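Local atomic coordinates of putative fumarylpyruvate hydrolase (Burkholderia cenocepacia, PDB entry 4MAQ), a protein that is a putative enzyme of the fumarylacetoacetate hydrolase (FAH) family, its precise function not established. Residues B[164-169]-B[221-226]; B[114-119]-B[227-232]. One frame throughout, in Å; residues are numbered along the deposited sequence.

Interaction 1: B[164-169]-B[221-226]; sequences RIWLAV and RVTGGV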
loop_
_atom_site.group_PDB
_atom_site.type_symbol
_atom_site.label_atom_id
_atom_site.label_comp_id
_atom_site.label_asym_id
_atom_site.label_seq_id
_atom_site.Cartn_x
_atom_site.Cartn_y
_atom_site.Cartn_z
ATOM N N ARG B 164 25.194 -6.475 15.161
ATOM C CA ARG B 164 25.326 -5.138 14.606
ATOM C C ARG B 164 24.398 -4.896 13.411
ATOM O O ARG B 164 24.303 -5.730 12.492
ATOM C CB ARG B 164 26.778 -4.885 14.188
ATOM C CG ARG B 164 27.064 -3.462 13.708
ATOM C CD ARG B 164 28.505 -3.292 13.220
ATOM N NE ARG B 164 28.897 -4.370 12.315
ATOM C CZ ARG B 164 29.646 -4.212 11.228
ATOM N NH1 ARG B 164 30.080 -3.002 10.881
ATOM N NH2 ARG B 164 29.950 -5.259 10.474
ATOM N N ILE B 165 23.720 -3.742 13.438
ATOM C CA ILE B 165 22.910 -3.234 12.325
ATOM C C ILE B 165 23.434 -1.822 12.083
ATOM O O ILE B 165 23.543 -1.015 13.026
ATOM C CB ILE B 165 21.386 -3.274 12.632
ATOM C CG1 ILE B 165 20.599 -2.524 11.552
ATOM C CG2 ILE B 165 21.043 -2.753 14.042
ATOM C CD1 ILE B 165 19.110 -2.828 11.511
ATOM N N TRP B 166 23.817 -1.516 10.842
ATOM C CA TRP B 166 24.582 -0.293 10.611
ATOM C C TRP B 166 24.327 0.253 9.213
ATOM O O TRP B 166 23.915 -0.470 8.289
ATOM C CB TRP B 166 26.092 -0.570 10.833
ATOM C CG TRP B 166 26.635 -1.547 9.817
ATOM C CD1 TRP B 166 26.567 -2.923 9.863
ATOM C CD2 TRP B 166 27.285 -1.214 8.585
ATOM N NE1 TRP B 166 27.136 -3.458 8.721
ATOM C CE2 TRP B 166 27.590 -2.432 7.930
ATOM C CE3 TRP B 166 27.654 0.001 7.975
ATOM C CZ2 TRP B 166 28.237 -2.477 6.684
ATOM C CZ3 TRP B 166 28.295 -0.047 6.720
ATOM C CH2 TRP B 166 28.576 -1.279 6.092
ATOM N N LEU B 167 24.614 1.540 9.062
ATOM C CA LEU B 167 24.530 2.184 7.766
ATOM C C LEU B 167 25.572 3.304 7.729
ATOM O O LEU B 167 25.757 4.019 8.717
ATOM C CB LEU B 167 23.109 2.736 7.527
ATOM C CG LEU B 167 22.856 3.537 6.235
ATOM C CD1 LEU B 167 21.392 3.426 5.844
ATOM C CD2 LEU B 167 23.252 5.008 6.345
ATOM N N ALA B 168 26.263 3.420 6.597
ATOM C CA ALA B 168 27.216 4.507 6.347
ATOM C C ALA B 168 26.884 5.212 5.052
ATOM O O ALA B 168 26.247 4.640 4.149
ATOM C CB ALA B 168 28.636 3.935 6.292
ATOM N N VAL B 169 27.310 6.470 4.986
ATOM C CA VAL B 169 27.135 7.302 3.797
ATOM C C VAL B 169 28.508 7.841 3.421
ATOM O O VAL B 169 29.189 8.474 4.249
ATOM C CB VAL B 169 26.164 8.480 4.077
ATOM C CG1 VAL B 169 26.136 9.466 2.918
ATOM C CG2 VAL B 169 24.762 7.971 4.375
ATOM N N ARG B 221 26.908 7.479 -1.694
ATOM C CA ARG B 221 27.149 6.027 -1.663
ATOM C C ARG B 221 26.695 5.487 -0.292
ATOM O O ARG B 221 27.278 5.834 0.744
ATOM C CB ARG B 221 28.632 5.690 -1.910
ATOM C CG ARG B 221 28.940 4.180 -1.874
ATOM C CD ARG B 221 30.420 3.862 -2.176
ATOM N NE ARG B 221 30.753 4.514 -3.450
ATOM C CZ ARG B 221 30.455 4.038 -4.665
ATOM N NH1 ARG B 221 29.998 2.797 -4.828
ATOM N NH2 ARG B 221 30.626 4.821 -5.729
ATOM N N VAL B 222 25.643 4.668 -0.294
ATOM C CA VAL B 222 25.072 4.145 0.946
ATOM C C VAL B 222 25.508 2.703 1.101
ATOM O O VAL B 222 25.345 1.891 0.181
ATOM C CB VAL B 222 23.534 4.236 0.909
ATOM C CG1 VAL B 222 22.946 3.895 2.285
ATOM C CG2 VAL B 222 23.105 5.627 0.439
ATOM N N THR B 223 26.100 2.400 2.247
ATOM C CA THR B 223 26.436 1.029 2.609
ATOM C C THR B 223 25.771 0.698 3.929
ATOM O O THR B 223 25.357 1.595 4.676
ATOM C CB THR B 223 27.964 0.843 2.741
ATOM O OG1 THR B 223 28.487 1.870 3.597
ATOM C CG2 THR B 223 28.642 0.910 1.370
ATOM N N GLY B 224 25.645 -0.590 4.210
ATOM C CA GLY B 224 25.083 -0.997 5.493
ATOM C C GLY B 224 24.931 -2.484 5.561
ATOM O O GLY B 224 25.328 -3.220 4.632
ATOM N N GLY B 225 24.352 -2.940 6.667
ATOM C CA GLY B 225 24.233 -4.364 6.863
ATOM C C GLY B 225 23.691 -4.760 8.199
ATOM O O GLY B 225 23.501 -3.917 9.090
ATOM N N VAL B 226 23.411 -6.055 8.316
ATOM C CA VAL B 226 23.136 -6.668 9.612
ATOM C C VAL B 226 24.054 -7.870 9.648
ATOM O O VAL B 226 24.048 -8.678 8.704
ATOM C CB VAL B 226 21.666 -7.101 9.773
ATOM C CG1 VAL B 226 21.508 -7.890 11.084
ATOM C CG2 VAL B 226 20.759 -5.877 9.744
#
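The indole of Trp-166 lies flat across the neighbouring strand with Gly-224 CA and Gly-225 N under one face. Gly-224 CA makes a CH-pi contact almost straight along the ring normal, 3.4 Å from the centroid of the six-membered ring of Trp-166. On the opposite face Arg-164 NH1 sits off-centre, the guanidinium in this conformer also salt-bridged to Asp-227 through NH2. Thr-223 OG1 meets the ring at its edge, 3.7 Å from Trp-166 CZ3, and also touches Ala-168 CB. A chi1 of 65° puts Trp-166 CG in the crowded place between backbone N and carbonyl carbon, which swings the ring over the two glycines.

Beneath it, strands 164-169 and 221-226 run antiparallel. Trp-166 N donates to Gly-225 O and Gly-225 N to Trp-166 O, hydrogen bonds of 3.0 Å each, and Ala-168 and Thr-223 form the next reciprocal pair. The other face is aliphatic: Ile-165 CG1 lies 3.8 Å from Val-226 CG2, and Leu-167 CD1 meets Val-222 CG1 obliquely. Trp-166 laid over its cross-strand partner Gly-225 is an instance of the aromatic rescue of glycine in antiparallel sheets, set here in the FAH C-terminal family region.

Interaction 2: B[114-119]-B[227-232]; sequences YGVGVD and DGIATF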
loop_
_atom_site.group_PDB
_atom_site.type_symbol
_atom_site.label_atom_id
_atom_site.label_comp_id
_atom_site.label_asym_id
_atom_site.label_seq_id
_atom_site.Cartn_x
_atom_site.Cartn_y
_atom_site.Cartn_z
ATOM N N TYR B 114 15.201 -13.645 5.878
ATOM C CA TYR B 114 15.582 -12.310 6.306
ATOM C C TYR B 114 16.368 -11.582 5.237
ATOM O O TYR B 114 17.112 -12.198 4.471
ATOM C CB TYR B 114 16.473 -12.394 7.555
ATOM C CG TYR B 114 15.722 -12.937 8.733
ATOM C CD1 TYR B 114 15.696 -14.309 8.976
ATOM C CD2 TYR B 114 15.023 -12.091 9.602
ATOM C CE1 TYR B 114 14.986 -14.843 10.033
ATOM C CE2 TYR B 114 14.295 -12.609 10.671
ATOM C CZ TYR B 114 14.277 -13.984 10.886
ATOM O OH TYR B 114 13.553 -14.443 11.975
ATOM N N GLY B 115 16.282 -10.254 5.263
ATOM C CA GLY B 115 17.166 -9.415 4.487
ATOM C C GLY B 115 17.441 -8.128 5.237
ATOM O O GLY B 115 17.047 -7.970 6.406
ATOM N N VAL B 116 18.109 -7.207 4.558
ATOM C CA VAL B 116 18.447 -5.903 5.139
ATOM C C VAL B 116 17.849 -4.853 4.209
ATOM O O VAL B 116 17.940 -4.983 2.985
ATOM C CB VAL B 116 19.978 -5.712 5.265
ATOM C CG1 VAL B 116 20.316 -4.315 5.759
ATOM C CG2 VAL B 116 20.532 -6.791 6.188
ATOM N N GLY B 117 17.208 -3.847 4.786
ATOM C CA GLY B 117 16.523 -2.848 3.984
ATOM C C GLY B 117 16.818 -1.447 4.450
ATOM O O GLY B 117 17.355 -1.235 5.557
ATOM N N VAL B 118 16.459 -0.483 3.611
ATOM C CA VAL B 118 16.479 0.922 4.027
ATOM C C VAL B 118 15.068 1.461 3.820
ATOM O O VAL B 118 14.530 1.434 2.712
ATOM C CB VAL B 118 17.498 1.756 3.219
ATOM C CG1 VAL B 118 17.567 3.172 3.787
ATOM C CG2 VAL B 118 18.874 1.091 3.240
ATOM N N ASP B 119 14.449 1.918 4.905
ATOM C CA ASP B 119 13.203 2.666 4.813
ATOM C C ASP B 119 13.604 4.079 4.395
ATOM O O ASP B 119 14.241 4.806 5.162
ATOM C CB ASP B 119 12.505 2.621 6.177
ATOM C CG ASP B 119 11.295 3.549 6.277
ATOM O OD1 ASP B 119 10.782 4.000 5.241
ATOM O OD2 ASP B 119 10.860 3.830 7.417
ATOM N N ASP B 227 24.870 -7.966 10.697
ATOM C CA ASP B 227 25.883 -9.019 10.738
ATOM C C ASP B 227 25.242 -10.404 10.552
ATOM O O ASP B 227 24.279 -10.772 11.252
ATOM C CB ASP B 227 26.701 -8.937 12.025
ATOM C CG ASP B 227 27.736 -7.820 12.006
ATOM O OD1 ASP B 227 27.872 -7.069 11.011
ATOM O OD2 ASP B 227 28.476 -7.698 12.996
ATOM N N GLY B 228 25.801 -11.183 9.628
ATOM C CA GLY B 228 25.332 -12.530 9.329
ATOM C C GLY B 228 24.171 -12.609 8.353
ATOM O O GLY B 228 23.818 -13.704 7.895
ATOM N N ILE B 229 23.561 -11.462 8.020
ATOM C CA ILE B 229 22.387 -11.483 7.160
ATOM C C ILE B 229 22.739 -10.991 5.753
ATOM O O ILE B 229 22.624 -11.755 4.785
ATOM C CB ILE B 229 21.195 -10.673 7.755
ATOM C CG1 ILE B 229 20.820 -11.196 9.153
ATOM C CG2 ILE B 229 19.997 -10.646 6.803
ATOM C CD1 ILE B 229 20.440 -12.664 9.216
ATOM N N ALA B 230 23.190 -9.740 5.642
ATOM C CA ALA B 230 23.602 -9.181 4.346
ATOM C C ALA B 230 24.320 -7.876 4.568
ATOM O O ALA B 230 24.145 -7.231 5.612
ATOM C CB ALA B 230 22.385 -8.948 3.461
ATOM N N THR B 231 25.124 -7.478 3.589
ATOM C CA THR B 231 25.567 -6.096 3.483
ATOM C C THR B 231 25.121 -5.590 2.128
ATOM O O THR B 231 24.729 -6.379 1.260
ATOM C CB THR B 231 27.098 -5.947 3.638
ATOM O OG1 THR B 231 27.749 -6.688 2.597
ATOM C CG2 THR B 231 27.546 -6.451 5.008
ATOM N N PHE B 232 25.185 -4.284 1.935
ATOM C CA PHE B 232 24.800 -3.694 0.668
ATOM C C PHE B 232 25.634 -2.456 0.378
ATOM O O PHE B 232 26.266 -1.850 1.291
ATOM C CB PHE B 232 23.305 -3.326 0.616
ATOM C CG PHE B 232 22.926 -2.228 1.552
ATOM C CD1 PHE B 232 23.080 -0.894 1.201
ATOM C CD2 PHE B 232 22.384 -2.525 2.811
ATOM C CE1 PHE B 232 22.728 0.131 2.084
ATOM C CE2 PHE B 232 22.035 -1.504 3.699
ATOM C CZ PHE B 232 22.219 -0.173 3.334
#
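Tyr-114 OH, the one side-chain oxygen among the residues that meet here, is held by one hydrogen bond, with His-159 ND1. The phenol leads away from the contact, and Tyr-114 contributes its CB, 4.0 Å from Ile-229 CG2. What joins segments 114-119 and 227-232 is van der Waals packing, chiefly between aliphatic and aromatic side chains.

Ile-229 CG2, anti to its backbone N, is the methyl that reaches across: it rests on the backbone of Gly-115, 3.9 Å from Gly-115 CA, and equally 3.9 Å from Val-116 CG2. Val-116 buries the most surface in the contact, and its two methyls divide the work. CG2 also touches Ala-230, lying 3.7 Å from Ala-230 O and 3.9 Å from Ala-230 CB, while CG1 comes in at the edge of the Phe-232 ring, 3.9 Å from CE2. Further along, Val-118 CG2 approaches the tip of the same ring, 3.6 Å from Phe-232 CZ. Both valines cross the phenylalanine at about a right angle. A chi1 of 67°, with CG between backbone N and carbonyl carbon, lays the Phe-232 ring toward them.

Ile-229 and Ala-230 together face Val-226 in a classic beta bulge, and both point toward strand 114-119. The short strand axes cross at -28°, 6.8 Å apart, an angle consistent with aligned packing of two sheets, at close range. Ile-89 of strand 85-95 touches both Val-116 and Phe-232, Thr-149 of strand 146-153 meets Ala-230 and Phe-232, and Thr-157 of helix 154-157 packs on Tyr-114 and Ile-229.

In the fold
The centres of the two interactions lie about 9 Å apart, on the same side of the chain's centre. Along the sequence, segment 114-119 comes first, then 164-169, 221-226 and 227-232, so interaction 1 closes within the span bridged by interaction 2. Strands 221-226 and 230-236 are consecutive and adjacent in one mixed sheet, joined by a probable hydrogen bond from Phe-232 N to Gly-224 O (2.9 Å). Interaction 1 thus builds that sheet edge to edge, whereas interaction 2 lays it against strand 111-122 of the larger mixed sheet. Ile-165 and Leu-167 likewise touch strand 85-95 of the larger sheet, so both contacts contribute to the core between the sheets.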